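Local coordinates for ethylbenzene dehydrogenase beta-subunit (Aromatoleum aromaticum, PDB 2IVF), which carries three iron/sulfur clusters and one Fe3-S4 cluster as the ferredoxin-like subunit of a dehydrogenase, and probably passes electrons along them, at residues T33-C38 with W126-D131; H50-N55 with K62-D67; D93-N98 with K122-G127. All blocks are in the same frame, centred on the assembly; numbering follows the deposited sequence.

The three contacts tie together the region between the first cluster-binding helix, 33-42, and strand 136-138. Along the chain, both segments of contact 2 and the 93-98 segment of contact 3 fall between the two halves of contact 1, and contact 3 closes on Trp126 and Gly127, which contact 1 also uses. The centres of contacts 1 and 2 lie about 7 Å apart, and both reach the same iron/sulfur cluster; contact 3 is about 14 Å from contact 1 and about 15 Å from contact 2. Arg52 NH1 is probably hydrogen-bonded to Asp93 O, which joins contacts 2 and 3, and the touching residues of all three contacts are buried.

Contact 1: residues T33-C38 with W126-D131; sequences TCTVAC and WGYNWD. With SF4 (iron/sulfur cluster), chain T; SF4 (iron/sulfur cluster), chain U.
Thr35, on helix 33-42, and Tyr128, in the loop before strand 136-138, reach each other from opposite directions and make the whole contact with their side chains. The apolar part is small. Thr35 CG2 stands 3.6 Å from Tyr128 OH and 4.0 Å from Tyr128 CZ, coming obliquely to the phenol end of the ring. The tyrosine gets there with CG anti to its backbone N (chi1 177°), and CB of Asn129 lies over one face of its ring, toward the rim.

The polar part is a pair of hydroxyls: Thr35 OG1 is 3.3 Å from Tyr128 OH. Both are hydrogen-bonded to Gln32 OE1, and Tyr128 OH also to Val56 N, so this buried group of oxygens is tied to the cysteine-bearing segment and to strand 55-59 together.

Helix 33-42 ends the ferredoxin signature Cys-x2-Cys-x2-Cys-x3-Cys that starts at Cys28. As in bacterial ferredoxins, its last two cysteines serve different clusters: Cys34 SG binds FE2 of the iron/sulfur cluster of chain T at 2.2 Å, and Cys38 SG binds FE2 of the cluster of chain U at 2.3 Å.

Ala37 N bonds to Thr33 O within the helix; residues 127-130 form a type II beta turn, closed by a weak bond from Trp130 N to Gly127 O. Trp130, the last residue of the turn, makes a cation-pi contact with Arg869 of the alpha-subunit.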
loop_
_atom_site.group_PDB
_atom_site.type_symbol
_atom_site.label_atom_id
_atom_site.label_comp_id
_atom_site.label_asym_id
_atom_site.label_seq_id
_atom_site.Cartn_x
_atom_site.Cartn_y
_atom_site.Cartn_z
ATOM N N THR B 33 -6.439 2.782 5.207
ATOM C CA THR B 33 -6.524 4.235 5.158
ATOM C C THR B 33 -7.324 4.763 6.334
ATOM O O THR B 33 -6.945 5.767 6.950
ATOM C CB THR B 33 -7.077 4.761 3.829
ATOM O OG1 THR B 33 -6.363 4.162 2.772
ATOM C CG2 THR B 33 -6.921 6.277 3.732
ATOM N N CYS B 34 -8.419 4.080 6.662
ATOM C CA CYS B 34 -9.202 4.430 7.814
ATOM C C CYS B 34 -8.384 4.398 9.135
ATOM O O CYS B 34 -8.539 5.294 9.985
ATOM C CB CYS B 34 -10.457 3.555 7.894
ATOM S SG CYS B 34 -10.024 1.780 7.826
ATOM N N THR B 35 -7.473 3.431 9.245
ATOM C CA THR B 35 -6.575 3.287 10.392
ATOM C C THR B 35 -5.705 4.517 10.548
ATOM O O THR B 35 -5.649 5.152 11.657
ATOM C CB THR B 35 -5.751 2.017 10.225
ATOM O OG1 THR B 35 -6.671 0.937 10.014
ATOM C CG2 THR B 35 -4.827 1.770 11.471
ATOM N N VAL B 36 -5.076 4.888 9.459
ATOM C CA VAL B 36 -4.179 6.060 9.472
ATOM C C VAL B 36 -4.942 7.376 9.575
ATOM O O VAL B 36 -4.413 8.336 10.137
ATOM C CB VAL B 36 -3.159 6.086 8.302
ATOM C CG1 VAL B 36 -2.378 4.724 8.179
ATOM C CG2 VAL B 36 -3.792 6.526 6.979
ATOM N N ALA B 37 -6.170 7.426 9.037
ATOM C CA ALA B 37 -7.009 8.626 9.098
ATOM C C ALA B 37 -7.240 8.954 10.562
ATOM O O ALA B 37 -7.008 10.059 11.012
ATOM C CB ALA B 37 -8.390 8.387 8.350
ATOM N N CYS B 38 -7.654 7.951 11.321
ATOM C CA CYS B 38 -7.859 8.140 12.759
ATOM C C CYS B 38 -6.575 8.488 13.472
ATOM O O CYS B 38 -6.549 9.433 14.280
ATOM C CB CYS B 38 -8.386 6.867 13.397
ATOM S SG CYS B 38 -8.882 7.164 15.090
ATOM N N TRP B 126 4.324 -10.703 17.573
ATOM C CA TRP B 126 2.994 -10.288 17.259
ATOM C C TRP B 126 3.012 -8.771 17.154
ATOM O O TRP B 126 3.971 -8.102 17.579
ATOM C CB TRP B 126 2.015 -10.753 18.325
ATOM C CG TRP B 126 0.617 -10.394 18.027
ATOM C CD1 TRP B 126 -0.092 -9.348 18.551
ATOM C CD2 TRP B 126 -0.258 -11.046 17.098
ATOM N NE1 TRP B 126 -1.359 -9.323 18.025
ATOM C CE2 TRP B 126 -1.479 -10.342 17.112
ATOM C CE3 TRP B 126 -0.131 -12.150 16.248
ATOM C CZ2 TRP B 126 -2.534 -10.699 16.315
ATOM C CZ3 TRP B 126 -1.199 -12.530 15.501
ATOM C CH2 TRP B 126 -2.387 -11.821 15.532
ATOM N N GLY B 127 1.975 -8.248 16.529
ATOM C CA GLY B 127 1.720 -6.830 16.491
ATOM C C GLY B 127 0.412 -6.564 15.772
ATOM O O GLY B 127 -0.282 -7.490 15.316
ATOM N N TYR B 128 0.093 -5.287 15.632
ATOM C CA TYR B 128 -1.105 -4.859 14.924
ATOM C C TYR B 128 -1.095 -5.497 13.532
ATOM O O TYR B 128 -0.092 -5.389 12.816
ATOM C CB TYR B 128 -1.100 -3.333 14.782
ATOM C CG TYR B 128 -2.288 -2.858 13.984
ATOM C CD1 TYR B 128 -3.565 -2.964 14.488
ATOM C CD2 TYR B 128 -2.142 -2.423 12.681
ATOM C CE1 TYR B 128 -4.675 -2.572 13.734
ATOM C CE2 TYR B 128 -3.226 -2.014 11.917
ATOM C CZ TYR B 128 -4.499 -2.122 12.440
ATOM O OH TYR B 128 -5.569 -1.717 11.679
ATOM N N ASN B 129 -2.191 -6.164 13.167
ATOM C CA ASN B 129 -2.388 -6.674 11.820
ATOM C C ASN B 129 -1.329 -7.702 11.428
ATOM O O ASN B 129 -0.980 -7.861 10.264
ATOM C CB ASN B 129 -2.408 -5.506 10.816
ATOM C CG ASN B 129 -3.035 -5.891 9.509
ATOM O OD1 ASN B 129 -3.880 -6.787 9.485
ATOM N ND2 ASN B 129 -2.613 -5.264 8.405
ATOM N N TRP B 130 -0.845 -8.429 12.427
ATOM C CA TRP B 130 0.257 -9.399 12.216
ATOM C C TRP B 130 -0.235 -10.535 11.320
ATOM O O TRP B 130 0.557 -11.097 10.523
ATOM C CB TRP B 130 0.665 -9.967 13.566
ATOM C CG TRP B 130 1.823 -10.861 13.552
ATOM C CD1 TRP B 130 1.819 -12.200 13.455
ATOM C CD2 TRP B 130 3.193 -10.465 13.713
ATOM N NE1 TRP B 130 3.109 -12.671 13.527
ATOM C CE2 TRP B 130 3.966 -11.621 13.672
ATOM C CE3 TRP B 130 3.829 -9.231 13.878
ATOM C CZ2 TRP B 130 5.366 -11.603 13.803
ATOM C CZ3 TRP B 130 5.229 -9.200 13.920
ATOM C CH2 TRP B 130 5.974 -10.375 13.911
ATOM N N ASP B 131 -1.513 -10.880 11.478
ATOM C CA ASP B 131 -2.117 -11.994 10.720
ATOM C C ASP B 131 -2.816 -11.560 9.435
ATOM O O ASP B 131 -3.691 -12.259 8.886
ATOM C CB ASP B 131 -2.980 -12.937 11.587
ATOM C CG ASP B 131 -4.161 -12.258 12.260
ATOM O OD1 ASP B 131 -4.362 -11.031 12.124
ATOM O OD2 ASP B 131 -4.887 -13.020 12.933
HETATM FE FE1 SF4 T . -11.588 -0.970 4.197
HETATM FE FE2 SF4 T . -10.669 1.033 5.828
HETATM FE FE3 SF4 T . -12.112 1.566 3.621
HETATM FE FE4 SF4 T . -9.568 0.723 3.275
HETATM S S1 SF4 T . -10.205 2.640 4.274
HETATM S S2 SF4 T . -11.428 0.027 2.131
HETATM S S3 SF4 T . -9.457 -0.742 5.024
HETATM S S4 SF4 T . -12.833 0.413 5.497
HETATM FE FE1 SF4 U . -13.563 6.981 15.918
HETATM FE FE2 SF4 U . -11.128 7.405 15.028
HETATM FE FE3 SF4 U . -13.094 6.817 13.291
HETATM FE FE4 SF4 U . -13.076 9.254 14.433
HETATM S S1 SF4 U . -11.510 8.425 12.976
HETATM S S2 SF4 U . -14.881 7.873 14.291
HETATM S S3 SF4 U . -12.217 8.763 16.541
HETATM S S4 SF4 U . -12.204 5.436 14.960
#

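Contact 2: residues H50-N55 with K62-D67. With SF4 (iron/sulfur cluster), chain U.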
loop_
_atom_site.group_PDB
_atom_site.type_symbol
_atom_site.label_atom_id
_atom_site.label_comp_id
_atom_site.label_asym_id
_atom_site.label_seq_id
_atom_site.Cartn_x
_atom_site.Cartn_y
_atom_site.Cartn_z
ATOM N N HIS B 50 -0.107 2.861 20.628
ATOM C CA HIS B 50 -0.632 1.532 20.406
ATOM C C HIS B 50 -2.113 1.484 20.027
ATOM O O HIS B 50 -2.587 0.440 19.663
ATOM C CB HIS B 50 -0.478 0.685 21.656
ATOM C CG HIS B 50 -1.256 1.187 22.842
ATOM N ND1 HIS B 50 -0.887 2.310 23.546
ATOM C CD2 HIS B 50 -2.413 0.751 23.404
ATOM C CE1 HIS B 50 -1.757 2.514 24.529
ATOM N NE2 HIS B 50 -2.679 1.568 24.480
ATOM N N MET B 51 -2.847 2.580 20.222
ATOM C CA MET B 51 -4.279 2.545 20.049
ATOM C C MET B 51 -4.635 2.689 18.599
ATOM O O MET B 51 -4.233 3.670 17.943
ATOM C CB MET B 51 -4.923 3.682 20.804
ATOM C CG MET B 51 -4.584 3.749 22.277
ATOM S SD MET B 51 -5.388 5.194 23.013
ATOM C CE MET B 51 -4.880 5.061 24.743
ATOM N N ARG B 52 -5.400 1.722 18.100
ATOM C CA ARG B 52 -6.000 1.784 16.769
ATOM C C ARG B 52 -7.483 1.813 16.954
ATOM O O ARG B 52 -8.174 0.794 16.850
ATOM C CB ARG B 52 -5.554 0.589 15.900
ATOM C CG ARG B 52 -4.151 0.728 15.375
ATOM C CD ARG B 52 -3.142 0.168 16.375
ATOM N NE ARG B 52 -1.773 0.252 15.858
ATOM C CZ ARG B 52 -0.727 -0.234 16.495
ATOM N NH1 ARG B 52 -0.879 -0.791 17.679
ATOM N NH2 ARG B 52 0.483 -0.159 15.969
ATOM N N TRP B 53 -7.971 3.001 17.277
ATOM C CA TRP B 53 -9.396 3.194 17.544
ATOM C C TRP B 53 -10.168 2.743 16.325
ATOM O O TRP B 53 -11.169 2.082 16.463
ATOM C CB TRP B 53 -9.732 4.629 17.851
ATOM C CG TRP B 53 -9.130 5.214 19.072
ATOM C CD1 TRP B 53 -8.525 4.564 20.121
ATOM C CD2 TRP B 53 -9.172 6.600 19.435
ATOM N NE1 TRP B 53 -8.183 5.455 21.077
ATOM C CE2 TRP B 53 -8.574 6.713 20.700
ATOM C CE3 TRP B 53 -9.677 7.752 18.812
ATOM C CZ2 TRP B 53 -8.407 7.930 21.331
ATOM C CZ3 TRP B 53 -9.556 8.942 19.442
ATOM C CH2 TRP B 53 -8.930 9.035 20.705
ATOM N N ASN B 54 -9.678 3.071 15.129
ATOM C CA ASN B 54 -10.135 2.432 13.934
ATOM C C ASN B 54 -9.111 1.378 13.632
ATOM O O ASN B 54 -7.904 1.672 13.518
ATOM C CB ASN B 54 -10.232 3.375 12.735
ATOM C CG ASN B 54 -10.675 2.639 11.497
ATOM O OD1 ASN B 54 -11.821 2.733 11.105
ATOM N ND2 ASN B 54 -9.764 1.839 10.897
ATOM N N ASN B 55 -9.580 0.139 13.587
ATOM C CA ASN B 55 -8.690 -0.966 13.318
ATOM C C ASN B 55 -9.207 -1.817 12.170
ATOM O O ASN B 55 -10.414 -1.952 11.975
ATOM C CB ASN B 55 -8.459 -1.825 14.565
ATOM C CG ASN B 55 -9.711 -2.208 15.244
ATOM O OD1 ASN B 55 -10.203 -1.468 16.132
ATOM N ND2 ASN B 55 -10.222 -3.357 14.914
ATOM N N LYS B 62 -7.160 -13.298 14.398
ATOM C CA LYS B 62 -7.235 -13.087 15.854
ATOM C C LYS B 62 -7.908 -11.739 16.194
ATOM O O LYS B 62 -8.333 -11.525 17.324
ATOM C CB LYS B 62 -5.857 -13.196 16.490
ATOM C CG LYS B 62 -5.289 -14.626 16.415
ATOM C CD LYS B 62 -4.013 -14.764 17.144
ATOM C CE LYS B 62 -3.348 -16.119 16.904
ATOM N NZ LYS B 62 -2.124 -16.098 17.756
ATOM N N GLY B 63 -8.053 -10.879 15.187
ATOM C CA GLY B 63 -8.678 -9.597 15.353
ATOM C C GLY B 63 -7.804 -8.643 16.138
ATOM O O GLY B 63 -6.578 -8.807 16.244
ATOM N N TYR B 64 -8.451 -7.610 16.646
ATOM C CA TYR B 64 -7.773 -6.526 17.299
ATOM C C TYR B 64 -8.635 -6.010 18.434
ATOM O O TYR B 64 -9.773 -5.725 18.209
ATOM C CB TYR B 64 -7.503 -5.376 16.342
ATOM C CG TYR B 64 -6.833 -4.220 17.067
ATOM C CD1 TYR B 64 -5.492 -4.234 17.311
ATOM C CD2 TYR B 64 -7.574 -3.193 17.614
ATOM C CE1 TYR B 64 -4.869 -3.221 17.977
ATOM C CE2 TYR B 64 -6.966 -2.167 18.287
ATOM C CZ TYR B 64 -5.610 -2.179 18.486
ATOM O OH TYR B 64 -5.015 -1.144 19.196
ATOM N N PRO B 65 -8.105 -5.921 19.654
ATOM C CA PRO B 65 -6.852 -6.507 20.051
ATOM C C PRO B 65 -6.899 -8.005 19.826
ATOM O O PRO B 65 -7.985 -8.579 19.643
ATOM C CB PRO B 65 -6.763 -6.209 21.545
ATOM C CG PRO B 65 -7.672 -5.068 21.752
ATOM C CD PRO B 65 -8.741 -5.158 20.744
ATOM N N ARG B 66 -5.722 -8.602 19.824
ATOM C CA ARG B 66 -5.558 -10.035 19.714
ATOM C C ARG B 66 -6.522 -10.817 20.609
ATOM O O ARG B 66 -6.559 -10.629 21.815
ATOM C CB ARG B 66 -4.138 -10.410 20.081
ATOM C CG ARG B 66 -3.808 -11.885 19.832
ATOM C CD ARG B 66 -2.344 -12.172 20.008
ATOM N NE ARG B 66 -1.781 -11.735 21.279
ATOM C CZ ARG B 66 -0.539 -12.004 21.682
ATOM N NH1 ARG B 66 0.292 -12.755 20.937
ATOM N NH2 ARG B 66 -0.131 -11.572 22.867
ATOM N N ASP B 67 -7.267 -11.714 19.971
ATOM C CA ASP B 67 -8.162 -12.627 20.607
ATOM C C ASP B 67 -9.181 -11.887 21.434
ATOM O O ASP B 67 -9.580 -12.385 22.443
ATOM C CB ASP B 67 -7.392 -13.668 21.436
ATOM C CG ASP B 67 -6.680 -14.700 20.558
ATOM O OD1 ASP B 67 -7.099 -14.890 19.413
ATOM O OD2 ASP B 67 -5.714 -15.326 21.021
HETATM FE FE1 SF4 U . -13.563 6.981 15.918
HETATM FE FE2 SF4 U . -11.128 7.405 15.028
HETATM FE FE3 SF4 U . -13.094 6.817 13.291
HETATM FE FE4 SF4 U . -13.076 9.254 14.433
HETATM S S1 SF4 U . -11.510 8.425 12.976
HETATM S S2 SF4 U . -14.881 7.873 14.291
HETATM S S3 SF4 U . -12.217 8.763 16.541
HETATM S S4 SF4 U . -12.204 5.436 14.960
#
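Tyr64 brings CD2 of its ring up to the side chain of Asn55 and its hydroxyl to the backbone of His50 and Arg52, tying the loops before and after strand 55-59 in this ferredoxin-type subunit. Arg52 N donates to Tyr64 OH over 3.1 Å with an N-H...O angle of 148°. His50 O lies 2.9 Å from the same hydroxyl, at the ring edge and near its plane; Ser91 O, in another loop, is hydrogen-bonded to the hydroxyl as well, so Arg52 N and Ser91 O grip the buried phenol oxygen.

Lower on the ring, Asn55 CB comes within 3.5 Å of Tyr64 CD2, and the asparagine amide is tilted 40° to the ring plane. The Arg52 side chain crosses the tyrosine at about a right angle, its CD 3.6 Å from Tyr64 OH. A bend at chi2 (88°) carries the chain past the hydroxyl and lets Arg52 NH1 make a weak bond to His50 O; the same nitrogen has its stronger partner in Asp93 O, so NH1 lies between two carbonyl oxygens.

Farther out, a cis peptide joins Tyr64 to Pro65, and the ring of Tyr128 sets its edge against a face of the Tyr64 ring, in an edge-to-face pair. Trp53 and Asn54 point away from Tyr64, to the iron/sulfur cluster of chain U. Asn54 N stands 3.5 Å from cluster atom S4, and Trp53 presents its ring edge, with CE3 3.6 Å from S3. At the other end of that indole, Trp53 NE1 makes a weak bond to Met51 SD.

Contact 3: residues D93-N98 with K122-G127; sequences DDFQFN and KDPAWG
Phe95 carries this contact, pressing its ring against Pro124 and the Trp126-Gly127 backbone. It joins the two loops that flank helix 99-104, with a proline-aromatic CH-pi interaction at the centre. From CB, the side chain leaves with CG anti to the carbonyl carbon (chi1 -72°), which carries the ring toward segment 122-127. CD1 is at the margin of the proline, whereas CE1 comes within 3.4 Å of Pro124 CB. The proline lies over one face: Pro124 CG is 3.9 Å from the ring centroid and 23° off its normal, shifted toward the rim. At the tip, CZ reaches the backbone, standing 3.3 Å from Trp126 O, which lies at the ring edge in plane, and 3.7 Å from Gly127 CA. The absence of a side chain on Gly127 is what lets the ring come so near.

Asp93 OD2 is also at the ring edge. A water gives one hydrogen to this carboxylate oxygen, at 2.6 Å, and the other to Trp126 O, linking the loops beside the phenylalanine. Ser117 OG is a further partner of Asp93 OD2. Across the subunit boundary, Arg869 of the alpha-subunit packs on Phe95, and Arg866 of that subunit is hydrogen-bonded to Phe95 O. The other carboxylate oxygen, Asp93 OD1, takes Asp94 N on its anti lone pair at 2.7 Å, in a nearly straight bond of 160°.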
loop_
_atom_site.group_PDB
_atom_site.type_symbol
_atom_site.label_atom_id
_atom_site.label_comp_id
_atom_site.label_asym_id
_atom_site.label_seq_id
_atom_site.Cartn_x
_atom_site.Cartn_y
_atom_site.Cartn_z
ATOM N N ASP B 93 1.039 -3.417 19.944
ATOM C CA ASP B 93 2.395 -3.001 20.283
ATOM C C ASP B 93 2.571 -1.597 19.725
ATOM O O ASP B 93 1.606 -0.967 19.335
ATOM C CB ASP B 93 3.432 -3.960 19.683
ATOM C CG ASP B 93 4.723 -4.078 20.533
ATOM O OD1 ASP B 93 5.355 -3.029 20.835
ATOM O OD2 ASP B 93 5.103 -5.229 20.854
ATOM N N ASP B 94 3.814 -1.127 19.699
ATOM C CA ASP B 94 4.155 0.192 19.164
ATOM C C ASP B 94 5.609 0.017 18.725
ATOM O O ASP B 94 6.570 0.430 19.411
ATOM C CB ASP B 94 3.976 1.274 20.221
ATOM C CG ASP B 94 4.457 2.648 19.759
ATOM O OD1 ASP B 94 4.449 2.919 18.554
ATOM O OD2 ASP B 94 4.835 3.450 20.641
ATOM N N PHE B 95 5.768 -0.665 17.593
ATOM C CA PHE B 95 7.089 -1.131 17.176
ATOM C C PHE B 95 8.057 0.030 17.068
ATOM O O PHE B 95 7.726 1.071 16.510
ATOM C CB PHE B 95 7.039 -1.811 15.827
ATOM C CG PHE B 95 6.377 -3.161 15.820
ATOM C CD1 PHE B 95 6.014 -3.820 16.983
ATOM C CD2 PHE B 95 6.127 -3.783 14.602
ATOM C CE1 PHE B 95 5.410 -5.038 16.934
ATOM C CE2 PHE B 95 5.512 -5.012 14.573
ATOM C CZ PHE B 95 5.171 -5.622 15.731
ATOM N N GLN B 96 9.239 -0.156 17.620
ATOM C CA GLN B 96 10.333 0.797 17.475
ATOM C C GLN B 96 11.230 0.269 16.370
ATOM O O GLN B 96 11.392 -0.946 16.217
ATOM C CB GLN B 96 11.086 0.866 18.762
ATOM C CG GLN B 96 10.119 1.127 19.981
ATOM C CD GLN B 96 9.521 2.500 19.879
ATOM O OE1 GLN B 96 10.249 3.496 19.858
ATOM N NE2 GLN B 96 8.195 2.581 19.778
ATOM N N PHE B 97 11.860 1.175 15.641
ATOM C CA PHE B 97 12.709 0.791 14.516
ATOM C C PHE B 97 14.101 1.321 14.710
ATOM O O PHE B 97 14.322 2.141 15.576
ATOM C CB PHE B 97 12.085 1.263 13.225
ATOM C CG PHE B 97 10.840 0.497 12.872
ATOM C CD1 PHE B 97 10.918 -0.651 12.130
ATOM C CD2 PHE B 97 9.600 0.892 13.337
ATOM C CE1 PHE B 97 9.778 -1.391 11.844
ATOM C CE2 PHE B 97 8.489 0.165 13.045
ATOM C CZ PHE B 97 8.584 -0.991 12.295
ATOM N N ASN B 98 15.059 0.841 13.921
ATOM C CA ASN B 98 16.470 1.072 14.217
ATOM C C ASN B 98 17.216 1.782 13.102
ATOM O O ASN B 98 18.324 1.405 12.725
ATOM C CB ASN B 98 17.137 -0.269 14.549
ATOM C CG ASN B 98 17.085 -1.242 13.415
ATOM O OD1 ASN B 98 16.124 -1.256 12.634
ATOM N ND2 ASN B 98 18.110 -2.079 13.310
ATOM N N LYS B 122 12.351 -6.642 22.647
ATOM C CA LYS B 122 12.945 -7.623 21.733
ATOM C C LYS B 122 12.184 -7.670 20.424
ATOM O O LYS B 122 11.181 -6.970 20.271
ATOM C CB LYS B 122 12.897 -8.997 22.376
ATOM C CG LYS B 122 13.418 -8.999 23.811
ATOM C CD LYS B 122 13.385 -10.407 24.374
ATOM C CE LYS B 122 13.432 -10.443 25.897
ATOM N NZ LYS B 122 13.679 -9.091 26.452
ATOM N N ASP B 123 12.601 -8.532 19.508
ATOM C CA ASP B 123 11.855 -8.686 18.273
ATOM C C ASP B 123 10.439 -9.148 18.572
ATOM O O ASP B 123 10.234 -10.048 19.400
ATOM C CB ASP B 123 12.430 -9.713 17.329
ATOM C CG ASP B 123 13.873 -9.460 16.966
ATOM O OD1 ASP B 123 14.389 -8.325 17.099
ATOM O OD2 ASP B 123 14.476 -10.438 16.534
ATOM N N PRO B 124 9.477 -8.581 17.844
ATOM C CA PRO B 124 8.074 -8.882 18.084
ATOM C C PRO B 124 7.717 -10.228 17.512
ATOM O O PRO B 124 8.263 -10.635 16.497
ATOM C CB PRO B 124 7.343 -7.771 17.343
ATOM C CG PRO B 124 8.279 -7.311 16.250
ATOM C CD PRO B 124 9.678 -7.585 16.771
ATOM N N ALA B 125 6.822 -10.931 18.182
ATOM C CA ALA B 125 6.261 -12.146 17.635
ATOM C C ALA B 125 4.773 -11.944 17.370
ATOM O O ALA B 125 4.037 -12.895 17.027
ATOM C CB ALA B 125 6.518 -13.327 18.624
ATOM N N TRP B 126 4.324 -10.703 17.573
ATOM C CA TRP B 126 2.994 -10.288 17.259
ATOM C C TRP B 126 3.012 -8.771 17.154
ATOM O O TRP B 126 3.971 -8.102 17.579
ATOM C CB TRP B 126 2.015 -10.753 18.325
ATOM C CG TRP B 126 0.617 -10.394 18.027
ATOM C CD1 TRP B 126 -0.092 -9.348 18.551
ATOM C CD2 TRP B 126 -0.258 -11.046 17.098
ATOM N NE1 TRP B 126 -1.359 -9.323 18.025
ATOM C CE2 TRP B 126 -1.479 -10.342 17.112
ATOM C CE3 TRP B 126 -0.131 -12.150 16.248
ATOM C CZ2 TRP B 126 -2.534 -10.699 16.315
ATOM C CZ3 TRP B 126 -1.199 -12.530 15.501
ATOM C CH2 TRP B 126 -2.387 -11.821 15.532
ATOM N N GLY B 127 1.975 -8.248 16.529
ATOM C CA GLY B 127 1.720 -6.830 16.491
ATOM C C GLY B 127 0.412 -6.564 15.772
ATOM O O GLY B 127 -0.282 -7.490 15.316
HETATM O O HOH W 1 5.259 -7.711 19.954
#